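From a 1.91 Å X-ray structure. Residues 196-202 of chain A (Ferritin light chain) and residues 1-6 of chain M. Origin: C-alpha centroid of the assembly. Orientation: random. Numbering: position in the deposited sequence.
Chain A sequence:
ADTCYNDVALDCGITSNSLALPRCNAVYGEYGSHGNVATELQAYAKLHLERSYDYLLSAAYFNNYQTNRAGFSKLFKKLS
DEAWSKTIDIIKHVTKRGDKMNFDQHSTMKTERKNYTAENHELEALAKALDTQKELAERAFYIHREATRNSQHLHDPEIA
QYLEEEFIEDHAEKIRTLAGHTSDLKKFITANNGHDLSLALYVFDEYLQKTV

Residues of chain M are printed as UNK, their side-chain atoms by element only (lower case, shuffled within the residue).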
# COMPACT_ATOMS: atom_id res chain seq x y z
N ASP A 196 -46.39 19.71 -30.01
CA ASP A 196 -45.56 19.07 -28.99
C ASP A 196 -45.08 20.03 -27.91
O ASP A 196 -44.30 19.65 -27.05
CB ASP A 196 -44.34 18.42 -29.64
CG ASP A 196 -44.68 17.12 -30.35
OD1 ASP A 196 -45.85 16.69 -30.29
OD2 ASP A 196 -43.78 16.51 -30.95
N LEU A 197 -45.56 21.27 -27.94
CA LEU A 197 -45.05 22.26 -26.99
C LEU A 197 -44.97 21.88 -25.51
O LEU A 197 -43.92 22.04 -24.90
CB LEU A 197 -45.82 23.58 -27.11
CG LEU A 197 -45.24 24.73 -26.27
CD1 LEU A 197 -43.77 25.00 -26.66
CD2 LEU A 197 -46.08 26.00 -26.47
N SER A 198 -46.04 21.36 -24.92
CA SER A 198 -45.96 21.05 -23.49
C SER A 198 -44.95 19.95 -23.19
O SER A 198 -44.19 20.04 -22.22
CB SER A 198 -47.35 20.69 -22.92
OG SER A 198 -47.77 19.43 -23.39
N LEU A 199 -44.91 18.91 -24.02
CA LEU A 199 -43.93 17.84 -23.77
C LEU A 199 -42.52 18.37 -24.04
O LEU A 199 -41.57 18.00 -23.34
CB LEU A 199 -44.21 16.64 -24.69
CG LEU A 199 -43.29 15.43 -24.50
CD1 LEU A 199 -43.44 14.87 -23.08
CD2 LEU A 199 -43.65 14.35 -25.55
N ALA A 200 -42.38 19.22 -25.05
CA ALA A 200 -41.06 19.76 -25.37
C ALA A 200 -40.52 20.65 -24.25
O ALA A 200 -39.32 20.60 -23.95
CB ALA A 200 -41.11 20.55 -26.70
N LEU A 201 -41.38 21.47 -23.63
CA LEU A 201 -40.91 22.33 -22.54
C LEU A 201 -40.43 21.47 -21.37
O LEU A 201 -39.44 21.80 -20.71
CB LEU A 201 -42.01 23.29 -22.07
CG LEU A 201 -42.32 24.39 -23.09
CD1 LEU A 201 -43.50 25.24 -22.63
CD2 LEU A 201 -41.09 25.27 -23.29
N TYR A 202 -41.13 20.37 -21.12
CA TYR A 202 -40.74 19.47 -20.04
C TYR A 202 -39.37 18.84 -20.37
O TYR A 202 -38.45 18.83 -19.54
CB TYR A 202 -41.81 18.37 -19.89
CG TYR A 202 -41.41 17.24 -18.97
CD1 TYR A 202 -41.12 17.46 -17.62
CD2 TYR A 202 -41.35 15.93 -19.45
CE1 TYR A 202 -40.79 16.40 -16.77
CE2 TYR A 202 -41.02 14.87 -18.60
CZ TYR A 202 -40.75 15.11 -17.27
OH TYR A 202 -40.45 14.06 -16.44
N UNK M 1 -49.53 34.06 -32.23
CA UNK M 1 -48.98 32.69 -32.02
C UNK M 1 -49.04 32.27 -30.55
O UNK M 1 -48.93 33.11 -29.65
c UNK M 1 -47.51 32.62 -32.48
c UNK M 1 -46.99 31.19 -32.41
o UNK M 1 -47.42 33.07 -33.84
N UNK M 2 -49.23 30.97 -30.31
CA UNK M 2 -49.32 30.43 -28.96
C UNK M 2 -47.93 30.03 -28.46
O UNK M 2 -47.47 28.91 -28.72
o UNK M 2 -50.45 30.55 -26.30
c UNK M 2 -50.42 28.54 -27.60
n UNK M 2 -52.14 29.09 -25.99
c UNK M 2 -51.01 29.48 -26.57
c UNK M 2 -50.25 29.20 -28.96
N UNK M 3 -47.27 30.92 -27.74
CA UNK M 3 -45.92 30.63 -27.25
C UNK M 3 -45.86 29.97 -25.90
O UNK M 3 -44.79 29.55 -25.47
s UNK M 3 -44.95 32.66 -28.87
c UNK M 3 -45.09 31.91 -27.22
N UNK M 4 -46.99 29.88 -25.22
CA UNK M 4 -46.98 29.25 -23.92
C UNK M 4 -48.10 28.23 -23.78
O UNK M 4 -49.03 28.19 -24.58
c UNK M 4 -47.11 30.30 -22.81
c UNK M 4 -48.38 31.09 -22.91
o UNK M 4 -48.52 31.96 -23.77
n UNK M 4 -49.33 30.79 -22.04
N UNK M 5 -47.99 27.40 -22.76
CA UNK M 5 -48.97 26.37 -22.52
C UNK M 5 -50.11 26.87 -21.64
O UNK M 5 -49.87 27.57 -20.65
c UNK M 5 -47.25 24.60 -22.79
c UNK M 5 -48.31 25.18 -21.85
c UNK M 5 -47.66 25.63 -20.53
N UNK M 6 -51.34 26.54 -22.02
CA UNK M 6 -52.52 26.94 -21.25
C UNK M 6 -52.30 26.40 -19.85
O UNK M 6 -52.09 25.20 -19.67
c UNK M 6 -54.11 26.90 -23.22
o UNK M 6 -54.45 28.08 -23.36
c UNK M 6 -53.79 26.35 -21.84
n UNK M 6 -53.99 26.06 -24.24

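Position 1 of chain M carries three side-chain atoms, and the first carbon is branched, holding one oxygen and one further carbon. A beta-branched side chain with one hydroxyl and one methyl is threonine. Thr M1 lies out of reach of the chain A stretch, and its hydroxyl is hydrogen-bonded elsewhere in the structure.

Position 2 has three carbons in a row, the third bearing an oxygen and a nitrogen: a terminal amide on a two-carbon spacer, hence glutamine. Its CA-to-CB bond points sideways, and CG of Gln M2, the nearest side-chain atom, is still 5.2 Å from CD2 of Leu A197. What touches is the backbone, with O of Gln M2 3.9 Å from CD2 of Leu A197. An exposed, poorly ordered polar chain suits a place at the margin, where its amide can remain in solvent.

Position 3 has one carbon followed by one sulfur, which identifies cysteine. CA-to-CB points away from chain A, and the residue is bonded covalently to a group elsewhere in the structure, a link for which a thiol is well suited. Toward chain A, Cys M3 again offers backbone, its O lying 3.9 Å from Leu A197 CD2.

At position 4 there are two carbons, the second carrying an oxygen and a nitrogen. This is the shorter amide, asparagine. Its CA-to-CB bond also points away, and the side chain does not come into contact with the chain A stretch, while the backbone C of Asn M4 approaches Leu A197 CD2 at 4.0 Å.

Position 5 shows three carbons and no heteroatom, the first carbon branching into the other two, one of which reaches the chain A helix. That is valine. Its CA-to-CB bond points toward chain A, and CG1 of Val M5 lies 3.8 Å from CA of Ser A198, 4.0 Å from CG of Leu A197 and 3.8 Å from CD1 of Leu A201. A compact apolar branch can meet all three without burying a polar group.

Position 6 repeats two carbons ending in an oxygen and a nitrogen: asparagine once more. Asn M6 is exposed, poorly ordered and clear of the chain A stretch; a polar amide is at ease in such an exposed place.

The contact works by packing alone, with no hydrogen bonds across it. The CA-to-CB bonds of Leu A197 and Leu A201, one helical turn apart, both point toward the chain M stretch. Val M5 packs against this surface, while Leu A197 also lies along the backbone of the preceding residues.

Chain M 1-6: TQCNVN
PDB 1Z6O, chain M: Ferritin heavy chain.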